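Local coordinates for protein orotidine 5'-phosphate decarboxylase (Lactobacillus acidophilus, PDB 3TFX) that probably catalyses the decarboxylation of orotidine 5'-monophosphate to uridine 5'-monophosphate, the final step of de novo UMP synthesis, at residues P6-L11 / D31-V36; E144-L149 / K169-N174. All coordinates share one frame; numbering follows the deposited sequence.

Contact 1: P6-L11 / D31-V36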
loop_
_atom_site.group_PDB
_atom_site.type_symbol
_atom_site.label_atom_id
_atom_site.label_comp_id
_atom_site.label_asym_id
_atom_site.label_seq_id
_atom_site.Cartn_x
_atom_site.Cartn_y
_atom_site.Cartn_z
ATOM N N PRO A 6 -13.511 9.668 18.164
ATOM C CA PRO A 6 -13.479 8.199 18.089
ATOM C C PRO A 6 -12.285 7.537 18.779
ATOM O O PRO A 6 -11.176 8.088 18.782
ATOM C CB PRO A 6 -13.385 7.911 16.578
ATOM C CG PRO A 6 -13.370 9.207 15.883
ATOM C CD PRO A 6 -13.111 10.291 16.894
ATOM N N VAL A 7 -12.523 6.357 19.347
ATOM C CA VAL A 7 -11.445 5.463 19.778
ATOM C C VAL A 7 -11.506 4.264 18.826
ATOM O O VAL A 7 -12.552 3.619 18.699
ATOM C CB VAL A 7 -11.597 5.041 21.261
ATOM C CG1 VAL A 7 -10.499 3.994 21.687
ATOM C CG2 VAL A 7 -11.557 6.271 22.161
ATOM N N ILE A 8 -10.401 3.994 18.136
ATOM C CA ILE A 8 -10.375 2.960 17.091
ATOM C C ILE A 8 -9.582 1.742 17.577
ATOM O O ILE A 8 -8.433 1.885 17.978
ATOM C CB ILE A 8 -9.728 3.499 15.778
ATOM C CG1 ILE A 8 -10.524 4.705 15.242
ATOM C CG2 ILE A 8 -9.606 2.381 14.709
ATOM C CD1 ILE A 8 -9.787 5.557 14.223
ATOM N N VAL A 9 -10.180 0.551 17.518
ATOM C CA VAL A 9 -9.490 -0.640 18.012
ATOM C C VAL A 9 -8.610 -1.289 16.930
ATOM O O VAL A 9 -9.108 -1.731 15.897
ATOM C CB VAL A 9 -10.489 -1.646 18.640
ATOM C CG1 VAL A 9 -9.757 -2.803 19.303
ATOM C CG2 VAL A 9 -11.353 -0.918 19.688
ATOM N N ALA A 10 -7.304 -1.334 17.169
ATOM C CA ALA A 10 -6.383 -1.940 16.213
ATOM C C ALA A 10 -6.417 -3.455 16.316
ATOM O O ALA A 10 -6.062 -4.028 17.351
ATOM C CB ALA A 10 -4.973 -1.427 16.417
ATOM N N LEU A 11 -6.861 -4.091 15.239
ATOM C CA LEU A 11 -6.951 -5.538 15.174
ATOM C C LEU A 11 -5.814 -6.076 14.322
ATOM O O LEU A 11 -5.789 -5.883 13.105
ATOM C CB LEU A 11 -8.306 -5.973 14.600
ATOM C CG LEU A 11 -9.561 -5.416 15.273
ATOM C CD1 LEU A 11 -10.804 -5.978 14.616
ATOM C CD2 LEU A 11 -9.575 -5.692 16.781
ATOM N N ASP A 31 -21.362 0.934 18.006
ATOM C CA ASP A 31 -20.496 1.586 18.974
ATOM C C ASP A 31 -19.024 1.213 18.757
ATOM O O ASP A 31 -18.172 1.580 19.553
ATOM C CB ASP A 31 -20.927 1.226 20.411
ATOM C CG ASP A 31 -22.383 1.593 20.701
ATOM O OD1 ASP A 31 -22.879 2.566 20.097
ATOM O OD2 ASP A 31 -23.039 0.897 21.514
ATOM N N VAL A 32 -18.721 0.464 17.703
ATOM C CA VAL A 32 -17.349 0.008 17.535
ATOM C C VAL A 32 -16.686 0.411 16.224
ATOM O O VAL A 32 -17.284 0.357 15.137
ATOM C CB VAL A 32 -17.108 -1.479 17.995
ATOM C CG1 VAL A 32 -18.402 -2.196 18.391
ATOM C CG2 VAL A 32 -16.247 -2.271 17.024
ATOM N N PHE A 33 -15.451 0.874 16.383
ATOM C CA PHE A 33 -14.651 1.437 15.318
ATOM C C PHE A 33 -13.351 0.650 15.381
ATOM O O PHE A 33 -12.634 0.708 16.379
ATOM C CB PHE A 33 -14.411 2.939 15.597
ATOM C CG PHE A 33 -13.971 3.762 14.384
ATOM C CD1 PHE A 33 -14.238 5.129 14.335
ATOM C CD2 PHE A 33 -13.293 3.184 13.305
ATOM C CE1 PHE A 33 -13.831 5.916 13.249
ATOM C CE2 PHE A 33 -12.895 3.959 12.197
ATOM C CZ PHE A 33 -13.164 5.331 12.175
ATOM N N VAL A 34 -13.049 -0.109 14.330
ATOM C CA VAL A 34 -11.823 -0.905 14.328
ATOM C C VAL A 34 -10.871 -0.536 13.192
ATOM O O VAL A 34 -11.285 0.042 12.178
ATOM C CB VAL A 34 -12.107 -2.438 14.279
ATOM C CG1 VAL A 34 -12.882 -2.883 15.512
ATOM C CG2 VAL A 34 -12.834 -2.814 12.990
ATOM N N LYS A 35 -9.596 -0.885 13.375
ATOM C CA LYS A 35 -8.584 -0.701 12.339
ATOM C C LYS A 35 -8.033 -2.046 11.902
ATOM O O LYS A 35 -7.541 -2.808 12.730
ATOM C CB LYS A 35 -7.416 0.161 12.839
ATOM C CG LYS A 35 -6.364 0.483 11.744
ATOM C CD LYS A 35 -5.245 1.347 12.276
ATOM C CE LYS A 35 -4.099 0.530 12.850
ATOM N NZ LYS A 35 -2.954 0.407 11.893
ATOM N N VAL A 36 -8.111 -2.320 10.604
ATOM C CA VAL A 36 -7.436 -3.475 9.997
ATOM C C VAL A 36 -6.509 -3.044 8.860
ATOM O O VAL A 36 -6.761 -2.058 8.157
ATOM C CB VAL A 36 -8.436 -4.547 9.515
ATOM C CG1 VAL A 36 -9.037 -5.269 10.717
ATOM C CG2 VAL A 36 -9.543 -3.928 8.671
HETATM O O HOH W 1 -4.702 -3.161 12.588
#

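Contact 2: E144-L149 / K169-N174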
loop_
_atom_site.group_PDB
_atom_site.type_symbol
_atom_site.label_atom_id
_atom_site.label_comp_id
_atom_site.label_asym_id
_atom_site.label_seq_id
_atom_site.Cartn_x
_atom_site.Cartn_y
_atom_site.Cartn_z
ATOM N N GLU A 144 11.010 18.518 10.329
ATOM C CA GLU A 144 10.773 19.377 9.171
ATOM C C GLU A 144 10.123 18.604 8.026
ATOM O O GLU A 144 9.232 19.127 7.351
ATOM C CB GLU A 144 12.076 20.030 8.694
ATOM C CG GLU A 144 12.561 21.199 9.566
ATOM C CD GLU A 144 13.806 21.897 9.005
ATOM O OE1 GLU A 144 13.877 22.119 7.769
ATOM O OE2 GLU A 144 14.713 22.227 9.803
ATOM N N GLN A 145 10.569 17.365 7.821
ATOM C CA GLN A 145 10.048 16.507 6.755
ATOM C C GLN A 145 8.595 16.117 7.037
ATOM O O GLN A 145 7.744 16.147 6.147
ATOM C CB GLN A 145 10.933 15.260 6.579
ATOM C CG GLN A 145 10.345 14.159 5.680
ATOM C CD GLN A 145 10.411 14.485 4.183
ATOM O OE1 GLN A 145 10.831 15.581 3.770
ATOM N NE2 GLN A 145 10.000 13.524 3.363
ATOM N N VAL A 146 8.326 15.783 8.294
ATOM C CA VAL A 146 6.990 15.431 8.747
ATOM C C VAL A 146 6.003 16.579 8.541
ATOM O O VAL A 146 4.923 16.371 7.977
ATOM C CB VAL A 146 6.988 14.925 10.209
ATOM C CG1 VAL A 146 5.561 14.888 10.781
ATOM C CG2 VAL A 146 7.612 13.538 10.271
ATOM N N LEU A 147 6.373 17.780 8.984
ATOM C CA LEU A 147 5.516 18.956 8.830
ATOM C C LEU A 147 5.271 19.286 7.342
ATOM O O LEU A 147 4.143 19.572 6.933
ATOM C CB LEU A 147 6.109 20.148 9.587
ATOM C CG LEU A 147 5.494 21.539 9.342
ATOM C CD1 LEU A 147 4.058 21.548 9.798
ATOM C CD2 LEU A 147 6.307 22.676 10.026
ATOM N N SER A 148 6.321 19.206 6.537
ATOM C CA SER A 148 6.235 19.452 5.089
ATOM C C SER A 148 5.273 18.476 4.372
ATOM O O SER A 148 4.440 18.888 3.562
ATOM C CB SER A 148 7.636 19.366 4.477
ATOM O OG SER A 148 7.600 19.542 3.081
ATOM N N LEU A 149 5.398 17.189 4.680
ATOM C CA LEU A 149 4.484 16.169 4.152
ATOM C C LEU A 149 3.044 16.411 4.627
ATOM O O LEU A 149 2.108 16.319 3.847
ATOM C CB LEU A 149 4.950 14.780 4.592
ATOM C CG LEU A 149 5.768 13.880 3.651
ATOM C CD1 LEU A 149 6.344 14.549 2.413
ATOM C CD2 LEU A 149 6.808 13.102 4.404
ATOM N N LYS A 169 0.911 19.091 18.304
ATOM C CA LYS A 169 1.013 20.533 18.540
ATOM C C LYS A 169 1.684 21.278 17.388
ATOM O O LYS A 169 1.144 22.267 16.913
ATOM C CB LYS A 169 1.660 20.867 19.902
ATOM C CG LYS A 169 1.035 20.106 21.096
ATOM C CD LYS A 169 0.715 21.017 22.293
ATOM C CE LYS A 169 0.275 20.193 23.490
ATOM N NZ LYS A 169 -0.823 20.847 24.252
ATOM N N LYS A 170 2.842 20.805 16.935
ATOM C CA LYS A 170 3.512 21.419 15.772
ATOM C C LYS A 170 2.649 21.337 14.511
ATOM O O LYS A 170 2.523 22.319 13.788
ATOM C CB LYS A 170 4.874 20.780 15.475
ATOM C CG LYS A 170 5.950 21.001 16.525
ATOM C CD LYS A 170 7.165 20.071 16.283
ATOM C CE LYS A 170 6.805 18.562 16.400
ATOM N NZ LYS A 170 7.959 17.653 16.123
ATOM N N LEU A 171 2.072 20.165 14.249
ATOM C CA LEU A 171 1.230 20.001 13.065
ATOM C C LEU A 171 0.019 20.925 13.129
ATOM O O LEU A 171 -0.250 21.654 12.174
ATOM C CB LEU A 171 0.836 18.537 12.831
ATOM C CG LEU A 171 1.992 17.527 12.659
ATOM C CD1 LEU A 171 1.483 16.182 12.178
ATOM C CD2 LEU A 171 3.073 18.030 11.720
ATOM N N HIS A 172 -0.666 20.925 14.273
ATOM C CA HIS A 172 -1.839 21.775 14.495
ATOM C C HIS A 172 -1.494 23.267 14.339
ATOM O O HIS A 172 -2.168 23.975 13.594
ATOM C CB HIS A 172 -2.485 21.481 15.854
ATOM C CG HIS A 172 -3.624 22.396 16.190
ATOM N ND1 HIS A 172 -3.459 23.556 16.919
ATOM C CD2 HIS A 172 -4.943 22.319 15.896
ATOM C CE1 HIS A 172 -4.627 24.156 17.053
ATOM N NE2 HIS A 172 -5.545 23.426 16.445
ATOM N N GLU A 173 -0.433 23.712 15.018
ATOM C CA GLU A 173 0.102 25.081 14.901
ATOM C C GLU A 173 0.167 25.554 13.458
ATOM O O GLU A 173 -0.140 26.703 13.163
ATOM C CB GLU A 173 1.537 25.162 15.468
ATOM C CG GLU A 173 1.676 25.598 16.921
ATOM C CD GLU A 173 1.653 27.127 17.109
ATOM O OE1 GLU A 173 2.169 27.605 18.146
ATOM O OE2 GLU A 173 1.104 27.855 16.251
ATOM N N ASN A 174 0.605 24.661 12.571
ATOM C CA ASN A 174 0.751 24.971 11.148
ATOM C C ASN A 174 -0.483 24.715 10.269
ATOM O O ASN A 174 -0.713 25.433 9.296
ATOM C CB ASN A 174 1.966 24.228 10.594
ATOM C CG ASN A 174 3.273 24.761 11.161
ATOM O OD1 ASN A 174 3.843 25.696 10.617
ATOM N ND2 ASN A 174 3.738 24.179 12.266
#

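Contact 1: P6-L11 / D31-V36
V9 and A10 pair in parallel register with V34 and K35, the two strand axes approaching to 4.1 Å at 40°. These are the first two strands of the closed eight-stranded TIM barrel, joined through helix 16-24 as a beta-alpha-beta crossover. Three backbone bonds hold them: V9 N gives to F33 O at 2.7 Å, V9 O takes K35 N, and L11 N gives to K35 O at 2.9 Å. V9 thus uses both its N-H and its C=O on the same neighbour, while A10 bonds instead to V215 of the closing strand.

Inside the barrel F33 makes the broadest side-chain contact. I8 CG1 sits over the middle of its ring, 3.6 Å from the centroid, a CH-pi contact only 10° off the ring normal. The ring reaches this place because its CG stands opposite the backbone N (chi1 -162°), and I8 runs alongside it, with CD1 continuing over CZ and CE2. P6 CB comes obliquely to CD1 of the same ring at 3.7 Å, and F86 meets it from elsewhere in the barrel. The other branch of I8, CG2, turns along the strand to K35 CB at 3.6 Å.

V9 and V34 lie on the outward face, and the end of L11 joins them against helix 16-24. L11 CD1 lands on V34 CB at 3.8 Å, the two side chains slanting across one another beneath L23 of that helix, while V9 looks to Y229 of helix 225-236.

K35, a predicted substrate-binding residue, stands on the face of A10. Its chain is extended at first, then bends at chi3 and again at chi4, taking the ammonium away from the partner strand to a salt bridge with D62; its CE passes A10 CB at 4.2 Å.

Contact 2: E144-L149 / K169-N174
L147 and V146 meet L171 and N174 where two outer helices of the TIM barrel lie side by side, 142-155 and 168-175, their local axes 10.2 Å apart and inclined at 42°. The chain of L147 leads into the groove. Its CB lies 4.3 Å from L171 CD2, and CG, set opposite the backbone N (chi1 169°), carries the fork toward the amide of N174. There CD1 presses on N174 CB at 3.5 Å and also touches L171 CD2 at 4.1 Å, while CD2 rests near N174 ND2 at 3.7 Å; the two side chains cross almost at right angles. Deeper in, V146 CG1 approaches the same L171 CD2, so that methyl joins both residues of the first helix, and L171 itself packs on Y181 of strand 180-183. Cut back to an alanine, L147 loses its isopropyl end, which would probably strip N174 of its apolar neighbour and open a gap beside it, though L171 CD2 would keep V146 CG1. N174 is steadied from its own helix: ND2 gives a nearly straight bond (164°) to K170 O at 2.7 Å, that oxygen lying almost in the N174 amide plane and reached from the face opposite N174 N.

In the fold
Both contacts belong to one TIM barrel but to different layers of it. Contact 1 is buried and joins neighbouring strands of the barrel wall; contact 2, partly buried, lies among the surrounding helices on the other side of the chain's centre, the two centres about 25 Å apart. They share no helix or strand. Backbone hydrogen bonds tie the strands in contact 1, supplemented by an aromatic-aliphatic interior and a lysine paired with an aspartate in the predicted substrate site. No hydrogen bond crosses contact 2, where leucine and valine methyls do the work and an asparagine closes the outer edge. Beside it, S148 forms a weak hydrogen bond to N137 of the second subunit.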